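Local coordinates for putative hydrolase (Bacteroides ovatus, PDB 4HBS), which is a putative hydrolase of undetermined substrate, built as a five-bladed beta-propeller and belonging to the same clan as the beta-fructosidases, at residues E25-R30 with V39-K44; H220-G225 with P278-A283; Y262-P267 with E284-I289. All coordinates share one frame; numbering follows the deposited sequence.

Contact 1: residues E25-R30 with V39-K44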
loop_
_atom_site.group_PDB
_atom_site.type_symbol
_atom_site.label_atom_id
_atom_site.label_comp_id
_atom_site.label_asym_id
_atom_site.label_seq_id
_atom_site.Cartn_x
_atom_site.Cartn_y
_atom_site.Cartn_z
ATOM N N GLU A 25 -18.836 8.673 -6.955
ATOM C CA GLU A 25 -20.113 8.806 -6.261
ATOM C C GLU A 25 -19.837 9.556 -4.962
ATOM O O GLU A 25 -19.116 9.030 -4.118
ATOM C CB GLU A 25 -20.723 7.413 -6.020
ATOM C CG GLU A 25 -22.174 7.408 -5.562
ATOM C CD GLU A 25 -22.518 6.223 -4.682
ATOM O OE1 GLU A 25 -22.606 5.094 -5.218
ATOM O OE2 GLU A 25 -22.632 6.411 -3.449
ATOM N N LEU A 26 -20.343 10.808 -4.821
ATOM C CA LEU A 26 -20.093 11.620 -3.624
ATOM C C LEU A 26 -20.625 10.929 -2.387
ATOM O O LEU A 26 -21.701 10.341 -2.441
ATOM C CB LEU A 26 -20.741 13.008 -3.755
ATOM C CG LEU A 26 -20.386 14.030 -2.678
ATOM C CD1 LEU A 26 -19.026 14.616 -2.905
ATOM C CD2 LEU A 26 -21.368 15.126 -2.661
HETATM N N MSE A 27 -19.864 10.974 -1.283
HETATM C CA MSE A 27 -20.283 10.355 -0.026
HETATM C C MSE A 27 -20.945 11.387 0.825
HETATM O O MSE A 27 -20.549 12.549 0.768
HETATM C CB MSE A 27 -19.097 9.735 0.714
HETATM C CG MSE A 27 -18.772 8.362 0.219
HETATM SE SE MSE A 27 -17.300 7.605 1.151
HETATM C CE MSE A 27 -18.144 7.185 2.778
ATOM N N PRO A 28 -21.951 11.014 1.642
ATOM C CA PRO A 28 -22.630 12.027 2.461
ATOM C C PRO A 28 -21.739 12.594 3.556
ATOM O O PRO A 28 -20.796 11.919 3.987
ATOM C CB PRO A 28 -23.813 11.258 3.053
ATOM C CG PRO A 28 -23.371 9.854 3.076
ATOM C CD PRO A 28 -22.530 9.672 1.859
ATOM N N ASN A 29 -22.007 13.858 3.967
ATOM C CA ASN A 29 -21.298 14.495 5.090
ATOM C C ASN A 29 -21.426 13.508 6.258
ATOM O O ASN A 29 -22.546 13.188 6.666
ATOM C CB ASN A 29 -21.870 15.907 5.423
ATOM C CG ASN A 29 -23.393 16.001 5.429
ATOM O OD1 ASN A 29 -24.035 15.845 4.385
ATOM N ND2 ASN A 29 -24.013 16.235 6.593
ATOM N N ARG A 30 -20.305 12.923 6.693
ATOM C CA ARG A 30 -20.342 11.854 7.685
ATOM C C ARG A 30 -20.570 12.414 9.093
ATOM O O ARG A 30 -21.629 12.193 9.685
ATOM C CB ARG A 30 -19.042 10.997 7.665
ATOM C CG ARG A 30 -18.387 10.737 6.289
ATOM C CD ARG A 30 -18.152 9.274 6.018
ATOM N NE ARG A 30 -19.350 8.606 5.488
ATOM C CZ ARG A 30 -19.750 7.360 5.774
ATOM N NH1 ARG A 30 -19.064 6.607 6.637
ATOM N NH2 ARG A 30 -20.848 6.863 5.212
ATOM N N VAL A 39 -15.533 14.047 -0.575
ATOM C CA VAL A 39 -15.080 12.654 -0.594
ATOM C C VAL A 39 -15.976 11.875 -1.537
ATOM O O VAL A 39 -17.199 12.042 -1.504
ATOM C CB VAL A 39 -15.108 12.034 0.821
ATOM C CG1 VAL A 39 -14.586 10.604 0.799
ATOM C CG2 VAL A 39 -14.314 12.870 1.811
ATOM N N TYR A 40 -15.374 10.997 -2.351
ATOM C CA TYR A 40 -16.094 10.193 -3.326
ATOM C C TYR A 40 -15.681 8.765 -3.286
ATOM O O TYR A 40 -14.514 8.486 -3.025
ATOM C CB TYR A 40 -15.782 10.680 -4.745
ATOM C CG TYR A 40 -16.221 12.081 -5.062
ATOM C CD1 TYR A 40 -15.427 13.170 -4.732
ATOM C CD2 TYR A 40 -17.379 12.320 -5.792
ATOM C CE1 TYR A 40 -15.827 14.475 -5.026
ATOM C CE2 TYR A 40 -17.779 13.617 -6.117
ATOM C CZ TYR A 40 -16.996 14.693 -5.736
ATOM O OH TYR A 40 -17.386 15.974 -6.033
ATOM N N LYS A 41 -16.595 7.863 -3.656
ATOM C CA LYS A 41 -16.283 6.459 -3.862
ATOM C C LYS A 41 -15.869 6.345 -5.330
ATOM O O LYS A 41 -16.664 6.738 -6.181
ATOM C CB LYS A 41 -17.516 5.566 -3.604
ATOM C CG LYS A 41 -18.009 5.499 -2.191
ATOM C CD LYS A 41 -19.352 4.740 -2.129
ATOM C CE LYS A 41 -19.678 4.211 -0.743
ATOM N NZ LYS A 41 -21.106 4.441 -0.369
ATOM N N ASP A 42 -14.669 5.849 -5.655
ATOM C CA ASP A 42 -14.298 5.679 -7.073
ATOM C C ASP A 42 -14.898 4.334 -7.550
ATOM O O ASP A 42 -14.326 3.274 -7.279
ATOM C CB ASP A 42 -12.760 5.747 -7.278
ATOM C CG ASP A 42 -12.322 5.833 -8.730
ATOM O OD1 ASP A 42 -13.028 5.286 -9.596
ATOM O OD2 ASP A 42 -11.271 6.452 -8.995
ATOM N N LEU A 43 -16.070 4.378 -8.236
ATOM C CA LEU A 43 -16.744 3.156 -8.677
ATOM C C LEU A 43 -16.052 2.553 -9.888
ATOM O O LEU A 43 -16.172 1.343 -10.094
ATOM C CB LEU A 43 -18.222 3.392 -8.970
ATOM C CG LEU A 43 -19.055 4.099 -7.878
ATOM C CD1 LEU A 43 -20.505 4.140 -8.276
ATOM C CD2 LEU A 43 -18.907 3.429 -6.518
ATOM N N LYS A 44 -15.305 3.375 -10.679
ATOM C CA LYS A 44 -14.542 2.896 -11.847
ATOM C C LYS A 44 -13.445 1.950 -11.388
ATOM O O LYS A 44 -13.268 0.884 -11.979
ATOM C CB LYS A 44 -13.913 4.088 -12.602
ATOM C CG LYS A 44 -13.361 3.789 -13.981
ATOM C CD LYS A 44 -12.716 5.047 -14.581
ATOM C CE LYS A 44 -13.233 5.392 -15.952
ATOM N NZ LYS A 44 -12.591 4.589 -17.033
#
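Glu25 and Met27 are tied to strand 38-42 by three backbone hydrogen bonds. Glu25 N donates to Lys41 O at 3.0 Å, and Lys41 N returns a bond to Glu25 O at 2.8 Å, the reciprocal pattern of an antiparallel hydrogen-bonded pair. Together with Lys41 N to Glu25 O, the bond from Met27 N to Val39 O (2.9 Å) flanks the non-hydrogen-bonded pair Leu26-Tyr40.

Aromatic packing lies on the face of the sheet that bears Leu26 and Tyr40. Leu26 has CG anti to its backbone N (chi1 -171°), and beyond it the CD1 methyl comes over one face of the Tyr40 ring. Leu26 CD1 sits 3.7 Å from the centroid of the Tyr40 ring, 21° off the ring normal, a CH-pi contact.

The other face carries the charged pair. The side chains of Glu25 and Lys41 run side by side in the same direction, but Glu25 OE2 and Lys41 NZ stay 4.0 Å apart, so the salt bridge is long. Carbon contacts flank it: CG of Met27, a selenomethionine, lies 3.8 Å from Lys41 CG, the two side chains crossing at about a right angle. The CD1 methyl of Leu43 lies near the carboxylate and CB of Glu25.

Strands 24-26 and 38-42 form a hairpin at the margin of a five-stranded antiparallel sheet. Strand 38-42 next pairs with the C-terminal strand 399-403, where Phe403 meets the Tyr40 ring, an N- and C-terminal pairing consistent with the "velcro" closure of propellers. Asp42 ends the strand and caps helix 43-48 through Tyr45 N, while its other carboxylate oxygen forms a salt bridge to Arg401.

Contact 2: residues H220-G225 with P278-A283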
loop_
_atom_site.group_PDB
_atom_site.type_symbol
_atom_site.label_atom_id
_atom_site.label_comp_id
_atom_site.label_asym_id
_atom_site.label_seq_id
_atom_site.Cartn_x
_atom_site.Cartn_y
_atom_site.Cartn_z
ATOM N N HIS A 220 16.662 -5.558 9.881
ATOM C CA HIS A 220 16.011 -4.582 10.724
ATOM C C HIS A 220 14.630 -5.028 11.130
ATOM O O HIS A 220 13.852 -5.518 10.309
ATOM C CB HIS A 220 15.897 -3.212 10.000
ATOM C CG HIS A 220 17.198 -2.550 9.650
ATOM N ND1 HIS A 220 18.423 -3.062 10.064
ATOM C CD2 HIS A 220 17.427 -1.434 8.919
ATOM C CE1 HIS A 220 19.343 -2.255 9.560
ATOM N NE2 HIS A 220 18.789 -1.268 8.858
ATOM N N THR A 221 14.302 -4.734 12.378
ATOM C CA THR A 221 13.017 -5.019 13.013
ATOM C C THR A 221 11.987 -3.966 12.538
ATOM O O THR A 221 10.835 -4.312 12.281
ATOM C CB THR A 221 13.251 -5.055 14.548
ATOM O OG1 THR A 221 13.583 -6.394 14.878
ATOM C CG2 THR A 221 12.061 -4.558 15.376
ATOM N N LEU A 222 12.418 -2.691 12.429
ATOM C CA LEU A 222 11.581 -1.581 11.984
ATOM C C LEU A 222 11.524 -1.586 10.448
ATOM O O LEU A 222 12.518 -1.902 9.789
ATOM C CB LEU A 222 12.149 -0.242 12.505
ATOM C CG LEU A 222 12.343 -0.123 14.032
ATOM C CD1 LEU A 222 13.368 0.941 14.369
ATOM C CD2 LEU A 222 11.031 0.178 14.733
ATOM N N GLY A 223 10.365 -1.255 9.895
ATOM C CA GLY A 223 10.154 -1.263 8.455
ATOM C C GLY A 223 10.407 0.054 7.764
ATOM O O GLY A 223 9.518 0.534 7.064
ATOM N N TYR A 224 11.610 0.671 7.945
ATOM C CA TYR A 224 11.935 1.939 7.268
ATOM C C TYR A 224 11.839 1.730 5.777
ATOM O O TYR A 224 12.481 0.814 5.257
ATOM C CB TYR A 224 13.329 2.450 7.633
ATOM C CG TYR A 224 13.442 2.996 9.035
ATOM C CD1 TYR A 224 12.929 4.245 9.360
ATOM C CD2 TYR A 224 14.149 2.305 10.020
ATOM C CE1 TYR A 224 13.088 4.786 10.637
ATOM C CE2 TYR A 224 14.306 2.830 11.302
ATOM C CZ TYR A 224 13.763 4.068 11.611
ATOM O OH TYR A 224 13.924 4.622 12.859
ATOM N N GLY A 225 10.983 2.506 5.122
ATOM C CA GLY A 225 10.762 2.412 3.686
ATOM C C GLY A 225 9.455 1.764 3.266
ATOM O O GLY A 225 9.197 1.662 2.059
ATOM N N PRO A 278 18.637 2.540 14.706
ATOM C CA PRO A 278 18.262 2.721 16.112
ATOM C C PRO A 278 17.577 1.527 16.734
ATOM O O PRO A 278 16.944 0.740 16.033
ATOM C CB PRO A 278 17.283 3.900 16.046
ATOM C CG PRO A 278 16.639 3.744 14.741
ATOM C CD PRO A 278 17.735 3.305 13.823
ATOM N N SER A 279 17.621 1.442 18.069
ATOM C CA SER A 279 16.870 0.415 18.781
ATOM C C SER A 279 15.390 0.774 18.664
ATOM O O SER A 279 15.068 1.952 18.495
ATOM C CB SER A 279 17.299 0.351 20.244
ATOM O OG SER A 279 16.919 1.530 20.931
ATOM N N THR A 280 14.495 -0.214 18.724
ATOM C CA THR A 280 13.043 0.044 18.646
ATOM C C THR A 280 12.634 1.108 19.703
ATOM O O THR A 280 11.916 2.054 19.377
ATOM C CB THR A 280 12.276 -1.270 18.802
ATOM O OG1 THR A 280 12.420 -1.996 17.584
ATOM C CG2 THR A 280 10.801 -1.067 19.119
ATOM N N GLN A 281 13.145 0.963 20.947
ATOM C CA GLN A 281 12.905 1.893 22.058
ATOM C C GLN A 281 13.273 3.321 21.642
ATOM O O GLN A 281 12.485 4.240 21.865
ATOM C CB GLN A 281 13.738 1.451 23.276
ATOM C CG GLN A 281 13.500 2.236 24.562
ATOM C CD GLN A 281 14.492 1.812 25.631
ATOM O OE1 GLN A 281 14.503 0.649 26.072
ATOM N NE2 GLN A 281 15.378 2.726 26.047
ATOM N N ASP A 282 14.463 3.493 21.008
ATOM C CA ASP A 282 14.929 4.804 20.544
ATOM C C ASP A 282 14.133 5.317 19.353
ATOM O O ASP A 282 13.879 6.515 19.287
ATOM C CB ASP A 282 16.414 4.774 20.195
ATOM C CG ASP A 282 17.315 4.714 21.412
ATOM O OD1 ASP A 282 16.995 5.388 22.431
ATOM O OD2 ASP A 282 18.358 4.030 21.339
ATOM N N ALA A 283 13.735 4.446 18.413
ATOM C CA ALA A 283 12.932 4.887 17.267
ATOM C C ALA A 283 11.556 5.432 17.743
ATOM O O ALA A 283 11.084 6.424 17.195
ATOM C CB ALA A 283 12.743 3.746 16.280
#
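The loop between strands 210-218 and 227-230, a connection from one propeller blade to the next, sends Leu222 and Tyr224 against Pro278 and the first turn of helix 280-285. No hydrogen bond crosses the contact, which rests on apolar atoms and two hydroxyls. Leu222 CD1 meets the CB of Ala283 at 3.5 Å, while its CD2 lies 3.8 Å from Thr280 OG1. Tyr224 and Pro278 approach tip to tip: the phenol OH of Tyr224 comes 3.4 Å from Pro278 CG, and the same oxygen is 3.7 Å from Ala283 CB. At the more exposed end, Thr221 and Thr280 cross at about a right angle, CG2 of Thr221 facing OG1 of Thr280.

The helix belongs to the next inter-blade connection, leading from strand 271-274 to strand 298-303, so both segments border the blade that runs from strand 227-230 to strand 271-274. Ser279 is the N-cap of helix 280-285: Asp282 N donates to Ser279 OG at 3.1 Å with an N-H...O angle of 155°. Leu222 also touches Thr240 and Ser242 of strand 236-242, and Tyr262 meets the Tyr224 ring with the planes at about 60°. Leu222 N is hydrogen-bonded to Tyr277 OH, from the residue just before Pro278.

Contact 3: residues Y262-P267 with E284-I289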
loop_
_atom_site.group_PDB
_atom_site.type_symbol
_atom_site.label_atom_id
_atom_site.label_comp_id
_atom_site.label_asym_id
_atom_site.label_seq_id
_atom_site.Cartn_x
_atom_site.Cartn_y
_atom_site.Cartn_z
ATOM N N TYR A 262 19.404 7.663 10.015
ATOM C CA TYR A 262 18.171 7.634 10.783
ATOM C C TYR A 262 18.015 8.868 11.645
ATOM O O TYR A 262 18.952 9.245 12.343
ATOM C CB TYR A 262 18.182 6.361 11.669
ATOM C CG TYR A 262 18.487 5.105 10.875
ATOM C CD1 TYR A 262 19.799 4.715 10.626
ATOM C CD2 TYR A 262 17.467 4.355 10.303
ATOM C CE1 TYR A 262 20.088 3.615 9.822
ATOM C CE2 TYR A 262 17.743 3.236 9.515
ATOM C CZ TYR A 262 19.058 2.860 9.291
ATOM O OH TYR A 262 19.369 1.769 8.515
ATOM N N TYR A 263 16.826 9.490 11.609
ATOM C CA TYR A 263 16.507 10.653 12.439
ATOM C C TYR A 263 16.087 10.084 13.784
ATOM O O TYR A 263 15.034 9.438 13.888
ATOM C CB TYR A 263 15.406 11.489 11.770
ATOM C CG TYR A 263 15.266 12.925 12.229
ATOM C CD1 TYR A 263 16.351 13.801 12.183
ATOM C CD2 TYR A 263 14.013 13.466 12.501
ATOM C CE1 TYR A 263 16.202 15.155 12.483
ATOM C CE2 TYR A 263 13.859 14.808 12.841
ATOM C CZ TYR A 263 14.952 15.658 12.807
ATOM O OH TYR A 263 14.811 16.983 13.145
ATOM N N VAL A 264 16.981 10.196 14.778
ATOM C CA VAL A 264 16.788 9.627 16.107
ATOM C C VAL A 264 17.006 10.727 17.144
ATOM O O VAL A 264 17.854 11.598 16.954
ATOM C CB VAL A 264 17.680 8.366 16.333
ATOM C CG1 VAL A 264 19.138 8.645 16.051
ATOM C CG2 VAL A 264 17.505 7.781 17.731
ATOM N N ALA A 265 16.212 10.676 18.230
ATOM C CA ALA A 265 16.176 11.675 19.289
ATOM C C ALA A 265 17.031 11.304 20.493
ATOM O O ALA A 265 16.871 10.217 21.054
ATOM C CB ALA A 265 14.744 11.873 19.741
ATOM N N ASP A 266 17.888 12.255 20.935
ATOM C CA ASP A 266 18.746 12.121 22.125
ATOM C C ASP A 266 17.848 12.149 23.401
ATOM O O ASP A 266 16.653 12.468 23.285
ATOM C CB ASP A 266 19.792 13.272 22.146
ATOM N N PRO A 267 18.368 11.837 24.626
ATOM C CA PRO A 267 17.491 11.891 25.825
ATOM C C PRO A 267 16.950 13.305 26.147
ATOM O O PRO A 267 15.886 13.426 26.770
ATOM C CB PRO A 267 18.388 11.375 26.955
ATOM C CG PRO A 267 19.775 11.554 26.473
ATOM C CD PRO A 267 19.744 11.426 24.984
ATOM N N GLU A 284 10.961 4.833 18.802
ATOM C CA GLU A 284 9.673 5.280 19.356
ATOM C C GLU A 284 9.799 6.634 20.099
ATOM O O GLU A 284 8.867 7.447 20.040
ATOM C CB GLU A 284 9.089 4.207 20.280
ATOM C CG GLU A 284 8.600 3.001 19.505
ATOM C CD GLU A 284 7.910 1.934 20.328
ATOM O OE1 GLU A 284 7.183 2.292 21.284
ATOM O OE2 GLU A 284 8.036 0.740 19.969
ATOM N N ASN A 285 10.957 6.900 20.754
ATOM C CA ASN A 285 11.205 8.200 21.418
ATOM C C ASN A 285 11.381 9.325 20.375
ATOM O O ASN A 285 11.220 10.497 20.710
ATOM C CB ASN A 285 12.465 8.152 22.317
ATOM C CG ASN A 285 12.386 7.169 23.459
ATOM O OD1 ASN A 285 11.319 6.947 24.048
ATOM N ND2 ASN A 285 13.522 6.574 23.823
ATOM N N SER A 286 11.733 8.949 19.116
ATOM C CA SER A 286 11.969 9.838 17.974
ATOM C C SER A 286 10.736 9.967 17.050
ATOM O O SER A 286 10.900 10.100 15.832
ATOM C CB SER A 286 13.141 9.296 17.161
ATOM O OG SER A 286 14.160 8.825 18.022
ATOM N N THR A 287 9.508 9.892 17.609
ATOM C CA THR A 287 8.282 10.028 16.812
ATOM C C THR A 287 8.262 11.408 16.109
ATOM O O THR A 287 8.605 12.408 16.749
ATOM C CB THR A 287 7.023 9.806 17.681
ATOM O OG1 THR A 287 5.886 9.778 16.822
ATOM C CG2 THR A 287 6.817 10.881 18.750
ATOM N N ILE A 288 7.911 11.460 14.800
ATOM C CA ILE A 288 7.871 12.729 14.064
ATOM C C ILE A 288 6.433 13.298 13.981
ATOM O O ILE A 288 6.255 14.341 13.373
ATOM C CB ILE A 288 8.571 12.657 12.670
ATOM C CG1 ILE A 288 7.841 11.755 11.655
ATOM C CG2 ILE A 288 10.030 12.223 12.845
ATOM C CD1 ILE A 288 8.223 12.016 10.260
ATOM N N ILE A 289 5.445 12.666 14.643
ATOM C CA ILE A 289 4.051 13.155 14.747
ATOM C C ILE A 289 3.875 13.592 16.213
ATOM O O ILE A 289 4.785 13.330 17.008
ATOM C CB ILE A 289 3.020 12.070 14.303
ATOM C CG1 ILE A 289 3.213 10.726 15.052
ATOM C CG2 ILE A 289 3.120 11.861 12.823
ATOM C CD1 ILE A 289 2.058 9.809 14.987
#
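Tyr263 opens the contact from strand 260-265, offering the edge of its ring to the segment that leaves helix 280-285. Its CD2 lies 4.2 Å from Ile288 CG2, with the methyl near the ring plane. Around the rest of that ring are Phe271, Trp273 and Tyr329, the last in an edge-to-face pair. The Tyr263 carbonyl oxygen also approaches Ser286 CB, at 3.8 Å.

Val264 follows with its CG2 methyl 3.5 Å from Ser286 OG. This methyl is anti to the backbone N, whereas CG1 stands between N and the carbonyl carbon (chi1 54°).

Ala265 makes the one hydrogen bond of the contact: its backbone N donates to Ser286 OG at 2.8 Å, and the N-H...O angle of 159° makes the bond fairly straight. Ser286 OG stands anti to its own carbonyl carbon (chi1 -41°), and it is also hydrogen-bonded to Asp282 O, one helical turn earlier. Because that carbonyl can only accept, the hydroxyl must give its proton there and receive from Ala265. Ala265 CB lies 3.5 Å from Ser286 OG and 3.9 Å from Asn285 O.

A serine just past the C-terminal end of the short helix 280-285 thus links the last turn to the end of a blade strand. Ile288 is itself bonded through its backbone to Val246 and Phe332, as the chain passes from the blade ending in strand 271-274 toward the one beginning with strand 298-303, an inter-blade connection of the propeller.

How the contacts relate
Contact 1 stands apart: its centre is about 37 Å from the centres of contacts 2 and 3, and contacts 1 and 2 lie on opposite sides of the chain's centre. Contacts 2 and 3 are neighbours, their centres about 10 Å apart, and both use helix 280-285. Their segments alternate along the chain, 220-225, 262-267, 278-283 and 284-289, whereas contact 1 is complete well before them. Tyr262 joins the pair directly: its OH lies 3.1 Å from His220 NE2, a probable hydrogen bond. Contact 1 belongs to the sheet uniting N- and C-terminal strands, while contacts 2 and 3 join the connections before and after one blade, from strand 227-230 to strand 271-274, to that blade and to each other.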